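Local coordinates for protein Polyphosphate:AMP phosphotransferase (Meiothermus ruber H328, PDB 5O6M) that uses inorganic polyphosphate as phosphate donor to convert AMP to ADP and ADP to ATP, and also accepts other nucleoside mono- and diphosphates, at residues E44-L49 with I242-L247; K57-L62 with R154-E159. The protein carries 1 engineered substitution. All coordinates share one frame; numbering follows the deposited sequence.

Contact 1 (E44-L49 with I242-L247); sequences EKLQEL and ILVETL
Leu-46 meets Val-244 and Leu-247 chiefly through its CD1 methyl. Residues 44-49 belong to helix 29-53 and residues 242-247 to helix 232-249, both packed in the P-loop-type kinase domain of this class III polyphosphate kinase 2. The nearer apolar touch is methyl to methyl, Leu-46 CD1 to Val-244 CG1 at 3.8 Å, and the two side chains cross at about a right angle. The same CD1 of Leu-46 also lies 3.8 Å from Val-244 O. Leu-46 CD1 is 4.1 Å from Leu-247 CB, so this methyl rests on the root of that leucine. In Leu-46 the first torsion (chi1 -75°) sets CG opposite the carbonyl carbon, and CD1 then reaches across to the other helix. With the closest CA atoms, those of Leu-46 and Leu-247, 6.8 Å apart, the backbones come fairly near here. One turn earlier on helix 29-53, Leu-43 extends the apolar surface by touching Leu-243, Val-244 and Leu-247.

Polar bonding stays within helix 232-249. Ile-242 O accepts the hydroxyl of Thr-246, OG1 to O 2.8 Å, as well as the backbone N of Thr-246, the two donors reaching it from opposite faces of its carbonyl plane. The same helix turns Ile-242 toward Leu-164 and Phe-166 of the sheet.

No hydrogen bond or salt bridge crosses between the segments, so their direct attachment rests on van der Waals packing and burial of aliphatic groups, with little directional constraint from polar chemistry.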
loop_
_atom_site.group_PDB
_atom_site.type_symbol
_atom_site.label_atom_id
_atom_site.label_comp_id
_atom_site.label_asym_id
_atom_site.label_seq_id
_atom_site.Cartn_x
_atom_site.Cartn_y
_atom_site.Cartn_z
ATOM N N GLU D 44 -6.850 28.367 -5.840
ATOM C CA GLU D 44 -5.420 28.119 -6.001
ATOM C C GLU D 44 -4.647 28.626 -4.791
ATOM O O GLU D 44 -3.817 27.912 -4.220
ATOM C CB GLU D 44 -4.903 28.787 -7.279
ATOM C CG GLU D 44 -5.405 28.169 -8.579
ATOM C CD GLU D 44 -4.935 28.929 -9.814
ATOM O OE1 GLU D 44 -5.419 28.617 -10.925
ATOM O OE2 GLU D 44 -4.082 29.837 -9.675
ATOM N N LYS D 45 -4.923 29.864 -4.378
ATOM C CA LYS D 45 -4.160 30.470 -3.292
ATOM C C LYS D 45 -4.470 29.807 -1.956
ATOM O O LYS D 45 -3.579 29.662 -1.110
ATOM C CB LYS D 45 -4.442 31.972 -3.236
ATOM C CG LYS D 45 -3.341 32.803 -2.589
ATOM C CD LYS D 45 -3.251 32.547 -1.094
ATOM C CE LYS D 45 -2.369 33.577 -0.410
ATOM N NZ LYS D 45 -2.343 33.383 1.067
ATOM N N LEU D 46 -5.727 29.403 -1.741
ATOM C CA LEU D 46 -6.077 28.732 -0.489
ATOM C C LEU D 46 -5.441 27.349 -0.404
ATOM O O LEU D 46 -5.040 26.908 0.682
ATOM C CB LEU D 46 -7.596 28.637 -0.346
ATOM C CG LEU D 46 -8.334 29.924 0.024
ATOM C CD1 LEU D 46 -9.768 29.885 -0.478
ATOM C CD2 LEU D 46 -8.304 30.138 1.527
ATOM N N GLN D 47 -5.344 26.649 -1.537
ATOM C CA GLN D 47 -4.697 25.342 -1.551
ATOM C C GLN D 47 -3.236 25.448 -1.120
ATOM O O GLN D 47 -2.745 24.611 -0.352
ATOM C CB GLN D 47 -4.818 24.718 -2.941
ATOM C CG GLN D 47 -4.254 23.315 -3.053
ATOM C CD GLN D 47 -2.749 23.301 -3.228
ATOM O OE1 GLN D 47 -2.061 22.413 -2.726
ATOM N NE2 GLN D 47 -2.229 24.292 -3.946
ATOM N N GLU D 48 -2.523 26.471 -1.605
ATOM C CA GLU D 48 -1.124 26.638 -1.221
ATOM C C GLU D 48 -0.984 26.858 0.279
ATOM O O GLU D 48 -0.021 26.387 0.895
ATOM C CB GLU D 48 -0.497 27.801 -1.994
ATOM C CG GLU D 48 -0.561 27.661 -3.511
ATOM C CD GLU D 48 0.545 26.775 -4.061
ATOM O OE1 GLU D 48 0.596 26.572 -5.294
ATOM O OE2 GLU D 48 1.361 26.275 -3.258
ATOM N N LEU D 49 -1.936 27.566 0.888
ATOM C CA LEU D 49 -1.940 27.698 2.342
ATOM C C LEU D 49 -2.147 26.343 3.013
ATOM O O LEU D 49 -1.382 25.955 3.904
ATOM C CB LEU D 49 -3.015 28.695 2.775
ATOM C CG LEU D 49 -2.503 30.055 3.261
ATOM C CD1 LEU D 49 -3.665 30.976 3.604
ATOM C CD2 LEU D 49 -1.560 29.903 4.452
ATOM N N ILE D 242 -18.907 26.777 -2.819
ATOM C CA ILE D 242 -18.991 26.018 -1.578
ATOM C C ILE D 242 -17.599 25.613 -1.110
ATOM O O ILE D 242 -17.259 25.760 0.070
ATOM C CB ILE D 242 -19.918 24.802 -1.767
ATOM C CG1 ILE D 242 -21.359 25.281 -2.003
ATOM C CG2 ILE D 242 -19.826 23.850 -0.583
ATOM C CD1 ILE D 242 -22.285 24.238 -2.581
ATOM N N LEU D 243 -16.760 25.137 -2.031
ATOM C CA LEU D 243 -15.420 24.697 -1.651
ATOM C C LEU D 243 -14.576 25.850 -1.115
ATOM O O LEU D 243 -13.926 25.724 -0.070
ATOM C CB LEU D 243 -14.721 24.036 -2.839
ATOM C CG LEU D 243 -13.254 23.688 -2.584
ATOM C CD1 LEU D 243 -13.129 22.781 -1.372
ATOM C CD2 LEU D 243 -12.622 23.042 -3.810
ATOM N N VAL D 244 -14.574 26.985 -1.816
ATOM C CA VAL D 244 -13.708 28.097 -1.425
ATOM C C VAL D 244 -14.074 28.606 -0.037
ATOM O O VAL D 244 -13.205 28.790 0.824
ATOM C CB VAL D 244 -13.764 29.224 -2.472
ATOM C CG1 VAL D 244 -13.238 30.520 -1.871
ATOM C CG2 VAL D 244 -12.955 28.839 -3.702
ATOM N N GLU D 245 -15.366 28.852 0.202
ATOM C CA GLU D 245 -15.782 29.389 1.496
ATOM C C GLU D 245 -15.401 28.445 2.629
ATOM O O GLU D 245 -14.842 28.872 3.648
ATOM C CB GLU D 245 -17.286 29.665 1.502
ATOM C CG GLU D 245 -17.821 30.066 2.871
ATOM C CD GLU D 245 -19.191 30.714 2.807
ATOM O OE1 GLU D 245 -19.497 31.349 1.774
ATOM O OE2 GLU D 245 -19.958 30.590 3.788
ATOM N N THR D 246 -15.696 27.152 2.468
ATOM C CA THR D 246 -15.266 26.159 3.449
ATOM C C THR D 246 -13.771 26.280 3.731
ATOM O O THR D 246 -13.338 26.229 4.887
ATOM C CB THR D 246 -15.620 24.753 2.964
ATOM O OG1 THR D 246 -17.023 24.687 2.682
ATOM C CG2 THR D 246 -15.278 23.722 4.029
ATOM N N LEU D 247 -12.962 26.419 2.677
ATOM C CA LEU D 247 -11.523 26.575 2.870
ATOM C C LEU D 247 -11.197 27.876 3.599
ATOM O O LEU D 247 -10.314 27.903 4.464
ATOM C CB LEU D 247 -10.803 26.505 1.521
ATOM C CG LEU D 247 -10.831 25.124 0.864
ATOM C CD1 LEU D 247 -10.180 25.141 -0.503
ATOM C CD2 LEU D 247 -10.140 24.107 1.766
#

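Contact 2 (K57-L62 with R154-E159)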
loop_
_atom_site.group_PDB
_atom_site.type_symbol
_atom_site.label_atom_id
_atom_site.label_comp_id
_atom_site.label_asym_id
_atom_site.label_seq_id
_atom_site.Cartn_x
_atom_site.Cartn_y
_atom_site.Cartn_z
ATOM N N LYS D 57 -6.870 18.302 6.876
ATOM C CA LYS D 57 -7.111 17.329 5.820
ATOM C C LYS D 57 -8.462 17.636 5.203
ATOM O O LYS D 57 -9.433 17.869 5.927
ATOM C CB LYS D 57 -7.117 15.890 6.349
ATOM C CG LYS D 57 -6.250 15.618 7.555
ATOM C CD LYS D 57 -6.451 14.171 7.981
ATOM C CE LYS D 57 -5.637 13.820 9.196
ATOM N NZ LYS D 57 -6.400 14.120 10.436
ATOM N N VAL D 58 -8.532 17.627 3.878
ATOM C CA VAL D 58 -9.742 18.023 3.170
ATOM C C VAL D 58 -10.132 16.918 2.194
ATOM O O VAL D 58 -9.329 16.530 1.337
ATOM C CB VAL D 58 -9.552 19.365 2.444
ATOM C CG1 VAL D 58 -10.818 19.760 1.711
ATOM C CG2 VAL D 58 -9.129 20.444 3.444
ATOM N N LEU D 59 -11.362 16.423 2.322
ATOM C CA LEU D 59 -11.892 15.347 1.490
ATOM C C LEU D 59 -13.108 15.855 0.727
ATOM O O LEU D 59 -14.086 16.300 1.340
ATOM C CB LEU D 59 -12.262 14.129 2.342
ATOM C CG LEU D 59 -13.009 12.992 1.639
ATOM C CD1 LEU D 59 -12.165 12.351 0.553
ATOM C CD2 LEU D 59 -13.456 11.945 2.655
ATOM N N VAL D 60 -13.046 15.791 -0.601
ATOM C CA VAL D 60 -14.151 16.173 -1.475
ATOM C C VAL D 60 -14.688 14.912 -2.144
ATOM O O VAL D 60 -13.967 14.245 -2.899
ATOM C CB VAL D 60 -13.714 17.213 -2.516
ATOM C CG1 VAL D 60 -14.848 17.511 -3.487
ATOM C CG2 VAL D 60 -13.250 18.485 -1.826
ATOM N N VAL D 61 -15.953 14.590 -1.876
ATOM C CA VAL D 61 -16.624 13.434 -2.463
ATOM C C VAL D 61 -17.466 13.891 -3.648
ATOM O O VAL D 61 -18.187 14.894 -3.559
ATOM C CB VAL D 61 -17.497 12.714 -1.422
ATOM C CG1 VAL D 61 -18.235 11.546 -2.064
ATOM C CG2 VAL D 61 -16.643 12.233 -0.262
ATOM N N LEU D 62 -17.343 13.179 -4.770
ATOM C CA LEU D 62 -18.132 13.428 -5.971
ATOM C C LEU D 62 -18.898 12.163 -6.332
ATOM O O LEU D 62 -18.288 11.114 -6.571
ATOM C CB LEU D 62 -17.239 13.862 -7.134
ATOM C CG LEU D 62 -16.442 15.156 -6.969
ATOM C CD1 LEU D 62 -15.658 15.433 -8.232
ATOM C CD2 LEU D 62 -17.368 16.317 -6.651
ATOM N N ARG D 154 -17.884 10.226 10.763
ATOM C CA ARG D 154 -17.775 10.903 12.052
ATOM C C ARG D 154 -16.364 10.797 12.611
ATOM O O ARG D 154 -15.814 11.779 13.122
ATOM C CB ARG D 154 -18.774 10.330 13.058
ATOM C CG ARG D 154 -18.599 10.934 14.448
ATOM C CD ARG D 154 -19.242 10.093 15.537
ATOM N NE ARG D 154 -20.687 9.989 15.381
ATOM C CZ ARG D 154 -21.544 10.839 15.935
ATOM N NH1 ARG D 154 -21.092 11.839 16.681
ATOM N NH2 ARG D 154 -22.848 10.690 15.751
ATOM N N MET D 155 -15.764 9.610 12.528
ATOM C CA MET D 155 -14.401 9.430 13.011
ATOM C C MET D 155 -13.428 10.296 12.217
ATOM O O MET D 155 -12.556 10.960 12.790
ATOM C CB MET D 155 -14.020 7.946 12.936
ATOM C CG MET D 155 -12.612 7.613 13.405
ATOM S SD MET D 155 -11.391 7.840 12.099
ATOM C CE MET D 155 -12.079 6.826 10.794
ATOM N N LEU D 156 -13.563 10.302 10.889
ATOM C CA LEU D 156 -12.711 11.141 10.051
ATOM C C LEU D 156 -12.788 12.604 10.464
ATOM O O LEU D 156 -11.761 13.284 10.580
ATOM C CB LEU D 156 -13.106 10.983 8.583
ATOM C CG LEU D 156 -12.734 9.667 7.908
ATOM C CD1 LEU D 156 -13.143 9.705 6.448
ATOM C CD2 LEU D 156 -11.239 9.428 8.034
ATOM N N ALA D 157 -14.003 13.116 10.667
ATOM C CA ALA D 157 -14.160 14.530 10.995
ATOM C C ALA D 157 -13.608 14.835 12.383
ATOM O O ALA D 157 -12.865 15.806 12.568
ATOM C CB ALA D 157 -15.631 14.933 10.889
ATOM N N ASP D 158 -13.956 14.010 13.373
ATOM C CA ASP D 158 -13.441 14.211 14.724
ATOM C C ASP D 158 -11.921 14.317 14.734
ATOM O O ASP D 158 -11.346 15.088 15.512
ATOM C CB ASP D 158 -13.892 13.067 15.636
ATOM C CG ASP D 158 -15.353 13.178 16.037
ATOM O OD1 ASP D 158 -15.951 14.257 15.817
ATOM O OD2 ASP D 158 -15.897 12.190 16.580
ATOM N N GLU D 159 -11.252 13.539 13.884
ATOM C CA GLU D 159 -9.799 13.468 13.877
ATOM C C GLU D 159 -9.153 14.452 12.908
ATOM O O GLU D 159 -7.947 14.351 12.657
ATOM C CB GLU D 159 -9.344 12.038 13.575
ATOM C CG GLU D 159 -9.788 11.024 14.618
ATOM C CD GLU D 159 -9.116 11.235 15.968
ATOM O OE1 GLU D 159 -7.947 11.679 15.986
ATOM O OE2 GLU D 159 -9.742 10.935 17.010
HETATM O O HOH W 1 -9.075 12.636 9.990
#
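Leu-59 and Leu-156 face each other between a strand and a helix of the P-loop kinase fold, a parallel sheet with helices packed against it. Strand 57-64 is the central strand of the five, and helix 145-158 lies over one face of the sheet, leading into the neighbouring strand 161-169. Where the two segments meet, the apolar part is sparse: Leu-59 CD2 comes to 4.4 Å from Leu-156 CD1, a methyl-to-methyl approach at the outer limit of packing. Thr-161, Pro-112 and Phe-120 also touch the Leu-59 side chain and enclose it in the core.

The polar side is closer but looser, with a water taking part. Lys-57, at the start of the strand, runs out nearly straight through chi2 and chi3 and bends only at its last torsion (chi4 89°), which brings NZ to the C-terminal end of the helix. There NZ lies 2.7 Å from Glu-159 O, yet the angle is too poor for a hydrogen bond. Glu-159 is the first residue to leave helical geometry, and its carboxylate turns elsewhere, forming a salt bridge through OE1 with Arg-145 of a third subunit. Ala-100 of that subunit also packs on Lys-57, so this edge of the contact lies at a subunit interface. A water joins strand to helix: it accepts from Lys-57 NZ at 3.1 Å and donates to Leu-156 O at 2.8 Å.

Overall arrangement
The two contacts have centres about 16 Å apart. Along the chain they are nested: residues 44-49 come first, then strand 57-64 directly after helix 29-53, then helix 145-158, and finally helix 232-249, so contact 1 closes a loop that contains contact 2. They touch where Leu-247 CD2 packs on Val-58 CG2 at 4.2 Å. Val-58 points to one face of the central strand, and Lys-57 and Leu-59, which meet 154-159, to the other. The contacts thus lie on opposite faces of strand 57-64, with helices covering the sheet on both sides. Each also borders a neighbouring subunit of the tetramer: the second near contact 1, the third near contact 2.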